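Local coordinates for Low molecular weight protein-tyrosine-phosphatase PtpA (Staphylococcus aureus, PDB 3ROF) that catalyses the hydrolysis of phosphotyrosine in proteins and is probably secreted as an effector that counteracts host defences during infection, at residues I62-K65 with P69-G72; I87-Q92 with D96-I101; D122-Y127 with Y136-S141; R28-D33 with S141-L146. All coordinates share one frame; numbering follows the deposited sequence. Where two conformers were deposited one is given.

Contacts 1, 3 and 4 are partly buried, and contact 4 ends in polar groups at the surface. Contact 2 is buried between the sheet and helix 92-101. Contact 3 lies beside the active site and joins the loop carrying D125 to helix 132-153. Contacts 3 and 4 use that helix in succession and share S141. Contacts 1 and 3 touch where I62 meets Y136; contacts 1 and 4 touch through P69 and Q29. M90 and V123 link contacts 2 and 3 by a probable backbone hydrogen bond. The chemistry differs: an aromatic lid in contact 1, aliphatic packing plus helix hydrogen bonds in contact 2, methionine packing in contact 3, and a salt bridge in contact 4.

Contact 1. Residues I62-K65 with P69-G72; sequences ILNK and PFDG
The F70 ring has the side-chain oxygen of N64 at one edge, near the ring plane. L63 comes to the same ring obliquely. Both residues belong to the C-terminal end of helix 57-65, and F70 lies in the loop that follows it. The loop thus folds back on the helix just left, within the alpha/beta fold of the low molecular weight phosphatases. No hydrogen bond links the two segments.

L63 does the apolar part of the work. Its CD1 lies 3.7 Å from CD2 of F70. Its CB is also close, at 3.9 Å from the same CD2. One methyl branch and the root of the side chain therefore both meet the ring. L63 also packs on M22, A25 and I26 of helix 19-33. The contact thus joins helix 57-65, the loop that follows it and helix 19-33.

F70 CG stands over the backbone, flanked by N and C, chi1 55°. This rotamer brings the ring back toward the helix. The ring remains partly exposed and covers L63 like a lid.

N64 is more exposed. Its side chain crosses that of F70 at about a right angle, with the amide and ring planes 32° apart. The carbonyl oxygen, rather than the nitrogen, faces the ring. An oxygen at an aromatic edge is electrostatically reasonable, because ring hydrogens are slightly positive. N64 OD1 approaches F70 CE2 to 3.3 Å and CZ to 3.9 Å.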
loop_
_atom_site.group_PDB
_atom_site.type_symbol
_atom_site.label_atom_id
_atom_site.label_comp_id
_atom_site.label_asym_id
_atom_site.label_seq_id
_atom_site.Cartn_x
_atom_site.Cartn_y
_atom_site.Cartn_z
ATOM N N ILE A 62 11.970 10.506 -2.240
ATOM C CA ILE A 62 10.682 11.216 -2.233
ATOM C C ILE A 62 10.189 11.384 -0.825
ATOM O O ILE A 62 9.711 12.464 -0.476
ATOM C CB ILE A 62 9.576 10.367 -2.954
ATOM C CG1 ILE A 62 9.754 10.423 -4.448
ATOM C CG2 ILE A 62 8.147 10.831 -2.566
ATOM C CD1 ILE A 62 9.318 11.745 -5.054
ATOM N N LEU A 63 10.280 10.330 -0.018
ATOM C CA LEU A 63 9.809 10.447 1.344
ATOM C C LEU A 63 10.659 11.444 2.144
ATOM O O LEU A 63 10.128 12.269 2.897
ATOM C CB LEU A 63 9.781 9.073 2.002
ATOM C CG LEU A 63 8.783 8.080 1.380
ATOM C CD1 LEU A 63 8.956 6.734 2.063
ATOM C CD2 LEU A 63 7.336 8.579 1.442
ATOM N N ASN A 64 11.972 11.390 1.974
ATOM C CA ASN A 64 12.842 12.343 2.673
ATOM C C ASN A 64 12.517 13.782 2.257
ATOM O O ASN A 64 12.494 14.683 3.079
ATOM C CB ASN A 64 14.305 12.054 2.364
ATOM C CG ASN A 64 14.826 10.793 3.064
ATOM O OD1 ASN A 64 14.248 10.337 4.053
ATOM N ND2 ASN A 64 15.925 10.244 2.564
ATOM N N LYS A 65 12.260 13.998 0.972
ATOM C CA LYS A 65 12.031 15.335 0.420
ATOM C C LYS A 65 10.818 15.959 1.084
ATOM O O LYS A 65 10.748 17.157 1.262
ATOM C CB LYS A 65 11.766 15.241 -1.090
ATOM C CG LYS A 65 11.374 16.548 -1.738
ATOM C CD LYS A 65 11.214 16.379 -3.243
ATOM C CE LYS A 65 10.871 17.704 -3.915
ATOM N NZ LYS A 65 10.974 17.628 -5.400
ATOM N N PRO A 69 8.541 9.944 7.504
ATOM C CA PRO A 69 9.402 8.868 8.017
ATOM C C PRO A 69 9.058 7.486 7.497
ATOM O O PRO A 69 7.902 7.170 7.170
ATOM C CB PRO A 69 9.203 8.938 9.535
ATOM C CG PRO A 69 7.932 9.609 9.725
ATOM C CD PRO A 69 7.634 10.468 8.534
ATOM N N PHE A 70 10.090 6.665 7.365
ATOM C CA PHE A 70 9.925 5.271 6.973
ATOM C C PHE A 70 10.796 4.342 7.833
ATOM O O PHE A 70 11.136 3.247 7.424
ATOM C CB PHE A 70 10.183 5.058 5.470
ATOM C CG PHE A 70 11.502 5.549 4.997
ATOM C CD1 PHE A 70 12.585 4.705 4.903
ATOM C CD2 PHE A 70 11.651 6.842 4.583
ATOM C CE1 PHE A 70 13.834 5.171 4.452
ATOM C CE2 PHE A 70 12.876 7.310 4.119
ATOM C CZ PHE A 70 13.968 6.473 4.060
ATOM N N ASP A 71 11.094 4.768 9.070
ATOM C CA ASP A 71 11.925 3.991 9.993
ATOM C C ASP A 71 11.413 2.578 10.144
ATOM O O ASP A 71 10.236 2.366 10.403
ATOM C CB ASP A 71 11.926 4.662 11.351
ATOM C CG ASP A 71 12.464 6.022 11.263
ATOM O OD1 ASP A 71 13.684 6.141 11.468
ATOM O OD2 ASP A 71 11.699 6.926 10.882
ATOM N N GLY A 72 12.306 1.603 9.957
ATOM C CA GLY A 72 11.977 0.216 10.207
ATOM C C GLY A 72 11.247 -0.471 9.063
ATOM O O GLY A 72 11.015 -1.671 9.128
#

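Contact 2. Residues I87-Q92 with D96-I101; sequences IVAMDQ and DNIKSI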
loop_
_atom_site.group_PDB
_atom_site.type_symbol
_atom_site.label_atom_id
_atom_site.label_comp_id
_atom_site.label_asym_id
_atom_site.label_seq_id
_atom_site.Cartn_x
_atom_site.Cartn_y
_atom_site.Cartn_z
ATOM N N ILE A 87 -6.914 -4.495 1.530
ATOM C CA ILE A 87 -5.705 -4.768 0.728
ATOM C C ILE A 87 -5.788 -3.851 -0.488
ATOM O O ILE A 87 -6.772 -3.903 -1.240
ATOM C CB ILE A 87 -5.607 -6.259 0.305
ATOM C CG1 ILE A 87 -5.660 -7.163 1.542
ATOM C CG2 ILE A 87 -4.345 -6.487 -0.472
ATOM C CD1 ILE A 87 -5.698 -8.578 1.213
ATOM N N VAL A 88 -4.770 -3.024 -0.686
ATOM C CA VAL A 88 -4.800 -2.012 -1.711
ATOM C C VAL A 88 -3.604 -2.270 -2.643
ATOM O O VAL A 88 -2.446 -1.992 -2.300
ATOM C CB VAL A 88 -4.750 -0.598 -1.124
ATOM C CG1 VAL A 88 -4.772 0.445 -2.262
ATOM C CG2 VAL A 88 -5.929 -0.398 -0.160
ATOM N N ALA A 89 -3.924 -2.812 -3.810
ATOM C CA ALA A 89 -2.958 -3.212 -4.819
ATOM C C ALA A 89 -2.615 -2.032 -5.714
ATOM O O ALA A 89 -3.432 -1.143 -5.914
ATOM C CB ALA A 89 -3.566 -4.316 -5.666
ATOM N N MET A 90 -1.426 -2.079 -6.337
ATOM C CA MET A 90 -1.039 -1.012 -7.244
ATOM C C MET A 90 -1.499 -1.198 -8.682
ATOM O O MET A 90 -1.922 -0.212 -9.309
ATOM C CB MET A 90 0.472 -0.807 -7.172
ATOM C CG MET A 90 0.930 -0.421 -5.773
ATOM S SD MET A 90 0.331 1.228 -5.338
ATOM C CE MET A 90 0.434 1.136 -3.579
ATOM N N ASP A 91 -1.394 -2.405 -9.217
ATOM C CA ASP A 91 -1.728 -2.648 -10.599
ATOM C C ASP A 91 -2.440 -4.003 -10.740
ATOM O O ASP A 91 -2.652 -4.738 -9.758
ATOM C CB ASP A 91 -0.466 -2.507 -11.501
ATOM C CG ASP A 91 0.568 -3.613 -11.318
ATOM O OD1 ASP A 91 0.171 -4.724 -10.972
ATOM O OD2 ASP A 91 1.779 -3.323 -11.538
ATOM N N GLN A 92 -2.902 -4.282 -11.956
ATOM C CA GLN A 92 -3.695 -5.474 -12.183
ATOM C C GLN A 92 -2.908 -6.732 -11.896
ATOM O O GLN A 92 -3.475 -7.718 -11.390
ATOM C CB GLN A 92 -4.189 -5.519 -13.618
ATOM C CG GLN A 92 -5.141 -6.664 -13.884
ATOM C CD GLN A 92 -6.417 -6.573 -13.030
ATOM O OE1 GLN A 92 -6.993 -5.496 -12.880
ATOM N NE2 GLN A 92 -6.855 -7.703 -12.479
ATOM N N ASP A 96 -4.120 -9.837 -9.492
ATOM C CA ASP A 96 -4.180 -11.221 -9.964
ATOM C C ASP A 96 -3.310 -12.111 -9.087
ATOM O O ASP A 96 -3.694 -13.253 -8.701
ATOM C CB ASP A 96 -3.711 -11.336 -11.414
ATOM C CG ASP A 96 -4.597 -10.595 -12.412
ATOM O OD1 ASP A 96 -5.755 -10.292 -12.076
ATOM O OD2 ASP A 96 -4.119 -10.329 -13.547
ATOM N N ASN A 97 -2.082 -11.663 -8.828
ATOM C CA ASN A 97 -1.139 -12.499 -8.088
ATOM C C ASN A 97 -1.583 -12.668 -6.615
ATOM O O ASN A 97 -1.432 -13.749 -6.047
ATOM C CB ASN A 97 0.289 -11.938 -8.134
ATOM C CG ASN A 97 0.913 -11.867 -9.544
ATOM O OD1 ASN A 97 1.917 -11.175 -9.708
ATOM N ND2 ASN A 97 0.325 -12.507 -10.534
ATOM N N ILE A 98 -2.101 -11.609 -5.990
ATOM C CA ILE A 98 -2.655 -11.722 -4.639
ATOM C C ILE A 98 -3.696 -12.840 -4.608
ATOM O O ILE A 98 -3.695 -13.666 -3.682
ATOM C CB ILE A 98 -3.274 -10.398 -4.203
ATOM C CG1 ILE A 98 -2.171 -9.383 -3.921
ATOM C CG2 ILE A 98 -4.137 -10.591 -2.980
ATOM C CD1 ILE A 98 -2.673 -7.949 -3.847
ATOM N N LYS A 99 -4.635 -12.836 -5.547
ATOM C CA LYS A 99 -5.734 -13.788 -5.503
ATOM C C LYS A 99 -5.257 -15.207 -5.769
ATOM O O LYS A 99 -5.828 -16.159 -5.245
ATOM C CB LYS A 99 -6.839 -13.415 -6.487
ATOM C CG LYS A 99 -7.518 -12.104 -6.156
ATOM C CD LYS A 99 -8.748 -11.868 -7.019
ATOM C CE LYS A 99 -8.400 -11.478 -8.444
ATOM N NZ LYS A 99 -9.623 -11.172 -9.249
ATOM N N SER A 100 -4.211 -15.355 -6.571
ATOM C CA SER A 100 -3.602 -16.674 -6.802
ATOM C C SER A 100 -2.837 -17.191 -5.583
ATOM O O SER A 100 -2.875 -18.377 -5.264
ATOM C CB SER A 100 -2.638 -16.599 -7.980
ATOM O OG SER A 100 -3.323 -16.330 -9.178
ATOM N N ILE A 101 -2.110 -16.282 -4.921
ATOM C CA ILE A 101 -1.322 -16.633 -3.736
ATOM C C ILE A 101 -2.229 -17.016 -2.563
ATOM O O ILE A 101 -1.972 -18.009 -1.884
ATOM C CB ILE A 101 -0.331 -15.516 -3.336
ATOM C CG1 ILE A 101 0.752 -15.335 -4.409
ATOM C CG2 ILE A 101 0.287 -15.813 -1.983
ATOM C CD1 ILE A 101 1.443 -13.990 -4.310
#
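Strand residues I87 and A89 face I98 of helix 92-101, and the chain turns at M90 and D91 to enter that helix, whose first turn holds D96 N to Q92 O at 2.9 Å. I98 carries the apolar contact with its terminal methyl. CD1 of I98 lies 4.0 Å from CG2 of I87 and 4.2 Å from CB of A89. The I87 and I98 side chains run past each other in opposite directions. I98 also touches V12 and L109, so it sits over three neighbouring strands.

These segments form the first strand and the helix of the beta-alpha-beta unit 86-89, 92-101, 108-111. The helix covers one face of the parallel sheet. At the strand-to-helix turn D91 is the N-cap, and its OD1 accepts from N94 N. Its OD2 forms a salt bridge with R19, a probable active-site residue. This bond would steady the R19 guanidinium.

A second, side-chain bond spans the first helical turn. Q92 NE2 donates to D96 OD1 at 2.8 Å, with an N-H...O angle of 152°. The oxygen lies in the amide plane of Q92, but the nitrogen meets the carboxylate from above its plane. The Q92 chain bends about its CB-CG bond, chi2 61°, which brings the amide back over the helix turn to D96. The other end of this amide is also held, as Q92 OE1 accepts from K111 NZ.

Contact 3. Residues D122-Y127 with Y136-S141; sequences DVPDPY and YDMVLS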
loop_
_atom_site.group_PDB
_atom_site.type_symbol
_atom_site.label_atom_id
_atom_site.label_comp_id
_atom_site.label_asym_id
_atom_site.label_seq_id
_atom_site.Cartn_x
_atom_site.Cartn_y
_atom_site.Cartn_z
ATOM N N ASP A 122 -4.036 1.854 -13.028
ATOM C CA ASP A 122 -2.889 1.158 -12.438
ATOM C C ASP A 122 -1.744 2.148 -12.208
ATOM O O ASP A 122 -1.554 3.112 -12.967
ATOM C CB ASP A 122 -2.365 0.054 -13.412
ATOM C CG ASP A 122 -3.213 -1.221 -13.447
ATOM O OD1 ASP A 122 -4.232 -1.332 -12.827
ATOM O OD2 ASP A 122 -2.781 -2.177 -14.094
ATOM N N VAL A 123 -0.984 1.896 -11.141
ATOM C CA VAL A 123 0.200 2.680 -10.817
ATOM C C VAL A 123 1.391 2.020 -11.501
ATOM O O VAL A 123 1.741 0.880 -11.163
ATOM C CB VAL A 123 0.439 2.730 -9.308
ATOM C CG1 VAL A 123 1.721 3.527 -8.970
ATOM C CG2 VAL A 123 -0.793 3.280 -8.582
ATOM N N PRO A 124 2.017 2.705 -12.472
ATOM C CA PRO A 124 3.180 2.094 -13.145
ATOM C C PRO A 124 4.338 1.880 -12.206
ATOM O O PRO A 124 4.520 2.617 -11.268
ATOM C CB PRO A 124 3.565 3.109 -14.231
ATOM C CG PRO A 124 2.328 3.947 -14.415
ATOM C CD PRO A 124 1.717 4.033 -13.011
ATOM N N ASP A 125 5.127 0.861 -12.472
ATOM C CA ASP A 125 6.197 0.469 -11.575
ATOM C C ASP A 125 7.448 1.314 -11.799
ATOM O O ASP A 125 8.100 1.215 -12.862
ATOM C CB ASP A 125 6.523 -1.010 -11.802
ATOM C CG ASP A 125 7.508 -1.583 -10.797
ATOM O OD1 ASP A 125 8.034 -0.818 -9.963
ATOM O OD2 ASP A 125 7.730 -2.822 -10.864
ATOM N N PRO A 126 7.814 2.170 -10.837
ATOM C CA PRO A 126 8.966 3.047 -11.035
ATOM C C PRO A 126 10.290 2.324 -10.881
ATOM O O PRO A 126 11.324 2.935 -11.189
ATOM C CB PRO A 126 8.761 4.099 -9.957
ATOM C CG PRO A 126 8.164 3.305 -8.806
ATOM C CD PRO A 126 7.229 2.319 -9.484
ATOM N N TYR A 127 10.296 1.048 -10.540
ATOM C CA TYR A 127 11.513 0.248 -10.651
ATOM C C TYR A 127 12.062 0.386 -12.076
ATOM O O TYR A 127 13.278 0.396 -12.286
ATOM C CB TYR A 127 11.182 -1.209 -10.367
ATOM C CG TYR A 127 12.338 -2.153 -10.461
ATOM C CD1 TYR A 127 13.040 -2.466 -9.330
ATOM C CD2 TYR A 127 12.659 -2.805 -11.646
ATOM C CE1 TYR A 127 14.077 -3.383 -9.349
ATOM C CE2 TYR A 127 13.692 -3.737 -11.690
ATOM C CZ TYR A 127 14.395 -4.014 -10.532
ATOM O OH TYR A 127 15.421 -4.938 -10.554
ATOM N N TYR A 136 4.160 9.245 -6.224
ATOM C CA TYR A 136 3.808 10.109 -5.094
ATOM C C TYR A 136 2.516 10.853 -5.387
ATOM O O TYR A 136 1.599 10.873 -4.560
ATOM C CB TYR A 136 4.969 11.075 -4.839
ATOM C CG TYR A 136 4.727 12.083 -3.750
ATOM C CD1 TYR A 136 4.916 11.763 -2.420
ATOM C CD2 TYR A 136 4.316 13.357 -4.067
ATOM C CE1 TYR A 136 4.700 12.705 -1.415
ATOM C CE2 TYR A 136 4.081 14.310 -3.090
ATOM C CZ TYR A 136 4.288 13.982 -1.775
ATOM O OH TYR A 136 4.068 14.954 -0.813
ATOM N N ASP A 137 2.409 11.481 -6.558
ATOM C CA ASP A 137 1.219 12.234 -6.907
ATOM C C ASP A 137 -0.010 11.313 -6.924
ATOM O O ASP A 137 -1.084 11.705 -6.470
ATOM C CB ASP A 137 1.381 12.914 -8.263
ATOM C CG ASP A 137 2.412 14.010 -8.273
ATOM O OD1 ASP A 137 2.865 14.471 -7.240
ATOM O OD2 ASP A 137 2.773 14.446 -9.398
ATOM N N MET A 138 0.148 10.084 -7.428
ATOM C CA MET A 138 -0.959 9.134 -7.451
ATOM C C MET A 138 -1.396 8.766 -6.046
ATOM O O MET A 138 -2.608 8.741 -5.743
ATOM C CB MET A 138 -0.571 7.885 -8.240
ATOM C CG MET A 138 -0.678 8.127 -9.732
ATOM S SD MET A 138 -0.037 6.718 -10.655
ATOM C CE MET A 138 -0.729 7.045 -12.289
ATOM N N VAL A 139 -0.456 8.490 -5.141
ATOM C CA VAL A 139 -0.850 8.203 -3.764
ATOM C C VAL A 139 -1.558 9.392 -3.123
ATOM O O VAL A 139 -2.606 9.226 -2.495
ATOM C CB VAL A 139 0.387 7.817 -2.906
ATOM C CG1 VAL A 139 -0.040 7.604 -1.447
ATOM C CG2 VAL A 139 1.028 6.553 -3.442
ATOM N N LEU A 140 -1.042 10.600 -3.323
ATOM C CA LEU A 140 -1.705 11.768 -2.742
ATOM C C LEU A 140 -3.115 11.930 -3.293
ATOM O O LEU A 140 -4.021 12.392 -2.591
ATOM C CB LEU A 140 -0.896 13.047 -2.978
ATOM C CG LEU A 140 -0.048 13.456 -1.785
ATOM C CD1 LEU A 140 0.970 12.393 -1.403
ATOM C CD2 LEU A 140 0.618 14.781 -2.096
ATOM N N SER A 141 -3.361 11.541 -4.542
ATOM C CA SER A 141 -4.670 11.716 -5.126
ATOM C C SER A 141 -5.704 10.778 -4.500
ATOM O O SER A 141 -6.900 11.046 -4.565
ATOM C CB SER A 141 -4.616 11.543 -6.626
ATOM O OG SER A 141 -4.579 10.182 -7.045
#
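Apolar contacts between M138 and the V123-P124 pair make up most of this junction. M138 SD lies 4.0 Å from CG1 of V123 and 4.1 Å from its CG2, so the sulfur meets both valine branches. The methyl end goes further and reaches the proline ring, with M138 CE 3.9 Å from P124 CD. The side chain of M138 runs extended beyond CG, chi2 173°, which carries its end from helix 132-153 to the loop. It runs antiparallel alongside V123 and crosses P124 at about a right angle. V123 also packs on V135 of the same helix.

The loop holds D125, the probable proton donor, in the Asp-Pro-Tyr sequence of the low molecular weight phosphatases. Packing on M138 lies just ahead of this residue in the chain.

Polar bonds shape each side separately; none crosses between the segments. D125 is the N-cap of helix 126-129, and Y127 N donates to D125 OD1 at 3.0 Å, from above the carboxylate plane. V123 O accepts from NH1 of R19, also a probable active-site residue. D122 forms a salt bridge through OD1 with K111, while its OD2 accepts from Q92 N. On the helix, the S141 hydroxyl donates to M138 O at 2.8 Å, tilted from the carbonyl plane.

Contact 4. Residues R28-D33 with S141-L146; sequences RQRLKD and SSCDNL
R30 lays the base of its side chain against the sulfur of C143 and reaches on to the carboxylate of D144. The C143 SG atom is 3.8 Å from R30 CB and 3.9 Å from R30 CG. C143 is buried and also touches M27, so it meets helix 19-33 at two residues.

Beyond this apolar base, R30 grips D144 side-on with two nitrogens. NE donates to D144 OD1 at 2.8 Å, nearly straight at 170° and in the guanidinium plane. NH2 donates to D144 OD2, also at 2.8 Å, and uses the syn lone pair of that oxygen. This second bond is more bent, and the oxygen is tilted from the guanidinium plane. The two flat groups are turned 32° from each other. Two bonds to separate oxygens should limit rotation of both groups. A turn about the CB-CG bond of R30, chi2 58°, puts its NE edge toward the aspartate.

The contact joins helices 19-33 and 132-153, which pack side by side on one face of the central parallel sheet. L31 touches I39 and V41 of strand 39-45, and L146 touches V88 of strand 86-89. The salt bridge lies at the outer, partly exposed margin of this helix pair, away from the annotated catalytic residues.

D144 OD1 has a second cationic partner in R34, just past the helix end. Two arginines thus share one carboxylate, which would favour its ionised form. Within helix 19-33, Q29 NE2 donates to D33 OD1 at 2.9 Å, one turn on.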
loop_
_atom_site.group_PDB
_atom_site.type_symbol
_atom_site.label_atom_id
_atom_site.label_comp_id
_atom_site.label_asym_id
_atom_site.label_seq_id
_atom_site.Cartn_x
_atom_site.Cartn_y
_atom_site.Cartn_z
ATOM N N ARG A 28 0.601 6.291 6.729
ATOM C CA ARG A 28 0.855 6.356 8.168
ATOM C C ARG A 28 0.970 7.801 8.646
ATOM O O ARG A 28 0.390 8.180 9.680
ATOM C CB ARG A 28 2.128 5.580 8.510
ATOM C CG ARG A 28 2.498 5.673 9.980
ATOM C CD ARG A 28 3.705 4.781 10.322
ATOM N NE ARG A 28 3.344 3.382 10.143
ATOM C CZ ARG A 28 3.833 2.560 9.218
ATOM N NH1 ARG A 28 4.857 2.904 8.468
ATOM N NH2 ARG A 28 3.283 1.375 9.070
ATOM N N GLN A 29 1.715 8.626 7.920
ATOM C CA GLN A 29 1.868 10.004 8.330
ATOM C C GLN A 29 0.548 10.761 8.220
ATOM O O GLN A 29 0.249 11.604 9.059
ATOM C CB GLN A 29 2.967 10.679 7.507
ATOM C CG GLN A 29 3.218 12.105 7.962
ATOM C CD GLN A 29 3.803 12.169 9.380
ATOM O OE1 GLN A 29 4.693 11.402 9.765
ATOM N NE2 GLN A 29 3.310 13.124 10.158
ATOM N N ARG A 30 -0.232 10.477 7.172
ATOM C CA ARG A 30 -1.480 11.178 6.969
ATOM C C ARG A 30 -2.438 10.869 8.132
ATOM O O ARG A 30 -3.136 11.786 8.605
ATOM C CB ARG A 30 -2.098 10.806 5.611
ATOM C CG ARG A 30 -3.326 11.648 5.304
ATOM C CD ARG A 30 -2.977 13.112 5.317
ATOM N NE ARG A 30 -4.040 13.946 4.777
ATOM C CZ ARG A 30 -3.874 15.244 4.589
ATOM N NH1 ARG A 30 -2.758 15.824 4.993
ATOM N NH2 ARG A 30 -4.835 15.946 4.015
ATOM N N LEU A 31 -2.513 9.604 8.528
ATOM C CA LEU A 31 -3.371 9.252 9.638
ATOM C C LEU A 31 -2.947 9.972 10.912
ATOM O O LEU A 31 -3.778 10.442 11.690
ATOM C CB LEU A 31 -3.306 7.753 9.866
ATOM C CG LEU A 31 -3.968 6.912 8.782
ATOM C CD1 LEU A 31 -3.497 5.466 8.762
ATOM C CD2 LEU A 31 -5.502 6.970 8.884
ATOM N N LYS A 32 -1.639 10.068 11.143
ATOM C CA LYS A 32 -1.127 10.800 12.285
ATOM C C LYS A 32 -1.573 12.267 12.227
ATOM O O LYS A 32 -2.079 12.836 13.202
ATOM C CB LYS A 32 0.391 10.684 12.310
ATOM C CG LYS A 32 1.035 11.314 13.491
ATOM C CD LYS A 32 2.554 11.185 13.444
ATOM C CE LYS A 32 3.190 11.819 14.684
ATOM N NZ LYS A 32 4.674 11.675 14.689
ATOM N N ASP A 33 -1.396 12.881 11.071
ATOM C CA ASP A 33 -1.730 14.292 10.880
ATOM C C ASP A 33 -3.239 14.566 10.996
ATOM O O ASP A 33 -3.630 15.680 11.377
ATOM C CB ASP A 33 -1.199 14.807 9.533
ATOM C CG ASP A 33 0.318 14.901 9.501
ATOM O OD1 ASP A 33 0.951 14.840 10.578
ATOM O OD2 ASP A 33 0.899 15.019 8.393
ATOM N N SER A 141 -3.361 11.541 -4.542
ATOM C CA SER A 141 -4.670 11.716 -5.126
ATOM C C SER A 141 -5.704 10.778 -4.500
ATOM O O SER A 141 -6.900 11.046 -4.565
ATOM C CB SER A 141 -4.616 11.543 -6.626
ATOM O OG SER A 141 -4.579 10.182 -7.045
ATOM N N SER A 142 -5.223 9.697 -3.906
ATOM C CA SER A 142 -6.076 8.658 -3.310
ATOM C C SER A 142 -6.159 8.662 -1.795
ATOM O O SER A 142 -7.095 8.078 -1.255
ATOM C CB SER A 142 -5.570 7.275 -3.713
ATOM O OG SER A 142 -5.765 7.037 -5.074
ATOM N N CYS A 143 -5.181 9.278 -1.120
ATOM C CA CYS A 143 -4.944 8.951 0.269
ATOM C C CYS A 143 -6.112 9.358 1.173
ATOM O O CYS A 143 -6.589 8.518 1.947
ATOM C CB CYS A 143 -3.634 9.607 0.713
ATOM S SG CYS A 143 -3.090 9.096 2.360
ATOM N N ASP A 144 -6.543 10.607 1.107
ATOM C CA ASP A 144 -7.646 10.998 2.006
ATOM C C ASP A 144 -8.941 10.264 1.659
ATOM O O ASP A 144 -9.715 9.949 2.569
ATOM C CB ASP A 144 -7.868 12.478 1.976
ATOM C CG ASP A 144 -6.821 13.230 2.768
ATOM O OD1 ASP A 144 -6.408 12.745 3.816
ATOM O OD2 ASP A 144 -6.512 14.393 2.389
ATOM N N ASN A 145 -9.215 9.979 0.387
ATOM C CA ASN A 145 -10.421 9.246 0.021
ATOM C C ASN A 145 -10.389 7.825 0.568
ATOM O O ASN A 145 -11.413 7.306 1.042
ATOM C CB ASN A 145 -10.556 9.210 -1.494
ATOM C CG ASN A 145 -10.911 10.532 -2.083
ATOM O OD1 ASN A 145 -11.477 11.397 -1.422
ATOM N ND2 ASN A 145 -10.556 10.723 -3.339
ATOM N N LEU A 146 -9.224 7.182 0.531
ATOM C CA LEU A 146 -9.054 5.864 1.092
ATOM C C LEU A 146 -9.272 5.874 2.619
ATOM O O LEU A 146 -9.951 5.011 3.179
ATOM C CB LEU A 146 -7.662 5.318 0.726
ATOM C CG LEU A 146 -7.298 3.989 1.389
ATOM C CD1 LEU A 146 -8.272 2.859 0.971
ATOM C CD2 LEU A 146 -5.860 3.617 1.001
#